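Local coordinates for protein cobalt-precorrin-5B C(1)-methyltransferase (Archaeoglobus fulgidus, PDB 1SR8) that probably methylates C-1 of cobalt-precorrin-5B with S-adenosyl-L-methionine to give cobalt-precorrin-6A, a step of the anaerobic route to adenosylcobalamin, at residues Glu191-Cys194 / Lys195-Glu199. Sequence-based numbering, arbitrary orientation.
Sequences EPWC and KKLVE
Leu197 reaches back from the first turn of its helix over the six-membered ring of Trp193, its CD2 methyl standing 3.8 Å from the ring centroid and 28° off the normal in a CH-pi contact. The methyl lies toward the rim, and Trp193 CE3 is the ring atom nearest to Leu197 CD2, at 3.3 Å. On this same face Glu191 lays its CG, which also touches Leu197 CD2 at 3.6 Å, while the Pro192 ring meets that methyl from another direction, through CG at 4.0 Å. With CG anti to the backbone N, the leucine is carried back over the preceding loop. Val198 CG2 approaches Trp193 CZ3 obliquely at 3.9 Å. OE2 of Glu191 makes a salt bridge to Lys201 and OE1 one to Arg40, and Ile31 of strand 30-33 and Leu38 of strand 36-42 also pack on Leu197.

Cys194 starts the helix. A chi1 of 52° sets Cys194 SG between its own backbone N and carbonyl carbon, facing the first turn, where it accepts a weak hydrogen bond from Leu197 N at 3.6 Å. The carbonyl O of Cys194 takes the first i to i+4 hydrogen bond of the helix, from Val198 N at 3.2 Å and nearly straight (166°). A cysteine N-cap follows an inverse gamma turn centred on Pro192, joining strand 189-190 to helix 195-204 with an apolar cluster beside the cap.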
loop_
_atom_site.group_PDB
_atom_site.type_symbol
_atom_site.label_atom_id
_atom_site.label_comp_id
_atom_site.label_asym_id
_atom_site.label_seq_id
_atom_site.Cartn_x
_atom_site.Cartn_y
_atom_site.Cartn_z
ATOM N N GLU A 191 4.606 1.201 -1.056
ATOM C CA GLU A 191 5.933 0.753 -1.464
ATOM C C GLU A 191 6.695 2.006 -1.914
ATOM O O GLU A 191 6.229 2.726 -2.802
ATOM C CB GLU A 191 5.809 -0.250 -2.618
ATOM C CG GLU A 191 7.118 -0.923 -3.009
ATOM C CD GLU A 191 7.609 -1.948 -1.989
ATOM O OE1 GLU A 191 7.080 -1.995 -0.858
ATOM O OE2 GLU A 191 8.542 -2.713 -2.320
ATOM N N PRO A 192 7.880 2.277 -1.314
ATOM C CA PRO A 192 8.719 3.446 -1.626
ATOM C C PRO A 192 9.460 3.408 -2.956
ATOM O O PRO A 192 10.694 3.369 -3.003
ATOM C CB PRO A 192 9.667 3.508 -0.442
ATOM C CG PRO A 192 9.904 2.061 -0.169
ATOM C CD PRO A 192 8.520 1.446 -0.277
ATOM N N TRP A 193 8.699 3.461 -4.040
ATOM C CA TRP A 193 9.272 3.422 -5.370
ATOM C C TRP A 193 10.206 4.568 -5.727
ATOM O O TRP A 193 9.802 5.726 -5.790
ATOM C CB TRP A 193 8.154 3.317 -6.404
ATOM C CG TRP A 193 7.557 1.941 -6.428
ATOM C CD1 TRP A 193 6.243 1.605 -6.247
ATOM C CD2 TRP A 193 8.266 0.707 -6.627
ATOM N NE1 TRP A 193 6.091 0.239 -6.322
ATOM C CE2 TRP A 193 7.316 -0.337 -6.555
ATOM C CE3 TRP A 193 9.615 0.383 -6.861
ATOM C CZ2 TRP A 193 7.672 -1.687 -6.706
ATOM C CZ3 TRP A 193 9.970 -0.961 -7.011
ATOM C CH2 TRP A 193 9.000 -1.976 -6.933
ATOM N N CYS A 194 11.464 4.199 -5.958
ATOM C CA CYS A 194 12.547 5.100 -6.351
ATOM C C CYS A 194 13.641 4.197 -6.942
ATOM O O CYS A 194 13.488 2.975 -6.970
ATOM C CB CYS A 194 13.074 5.868 -5.136
ATOM S SG CYS A 194 13.527 4.852 -3.709
ATOM N N LYS A 195 14.735 4.780 -7.418
ATOM C CA LYS A 195 15.803 3.974 -8.002
ATOM C C LYS A 195 16.446 3.077 -6.959
ATOM O O LYS A 195 16.706 1.904 -7.216
ATOM C CB LYS A 195 16.869 4.871 -8.632
ATOM C CG LYS A 195 16.310 5.863 -9.636
ATOM C CD LYS A 195 17.400 6.777 -10.183
ATOM C CE LYS A 195 16.835 8.153 -10.519
ATOM N NZ LYS A 195 16.307 8.836 -9.293
ATOM N N LYS A 196 16.700 3.634 -5.781
ATOM C CA LYS A 196 17.315 2.878 -4.702
ATOM C C LYS A 196 16.531 1.597 -4.410
ATOM O O LYS A 196 17.123 0.532 -4.228
ATOM C CB LYS A 196 17.395 3.738 -3.443
ATOM C CG LYS A 196 17.898 3.008 -2.193
ATOM C CD LYS A 196 19.372 2.621 -2.298
ATOM C CE LYS A 196 19.903 2.052 -0.978
ATOM N NZ LYS A 196 21.372 1.757 -1.067
ATOM N N LEU A 197 15.205 1.699 -4.362
ATOM C CA LEU A 197 14.374 0.525 -4.105
ATOM C C LEU A 197 14.490 -0.483 -5.241
ATOM O O LEU A 197 14.647 -1.674 -4.996
ATOM C CB LEU A 197 12.897 0.908 -3.930
ATOM C CG LEU A 197 11.930 -0.263 -3.682
ATOM C CD1 LEU A 197 12.293 -0.960 -2.373
ATOM C CD2 LEU A 197 10.496 0.242 -3.633
ATOM N N VAL A 198 14.408 -0.009 -6.484
ATOM C CA VAL A 198 14.502 -0.908 -7.630
ATOM C C VAL A 198 15.821 -1.683 -7.630
ATOM O O VAL A 198 15.831 -2.874 -7.939
ATOM C CB VAL A 198 14.356 -0.152 -8.979
ATOM C CG1 VAL A 198 14.560 -1.109 -10.138
ATOM C CG2 VAL A 198 12.974 0.468 -9.086
ATOM N N GLU A 199 16.920 -1.017 -7.270
ATOM C CA GLU A 199 18.240 -1.656 -7.235
ATOM C C GLU A 199 18.364 -2.601 -6.059
ATOM O O GLU A 199 18.956 -3.681 -6.171
ATOM C CB GLU A 199 19.347 -0.612 -7.122
ATOM C CG GLU A 199 19.257 0.499 -8.135
ATOM C CD GLU A 199 20.430 1.454 -8.031
ATOM O OE1 GLU A 199 20.857 1.748 -6.885
ATOM O OE2 GLU A 199 20.913 1.914 -9.095
#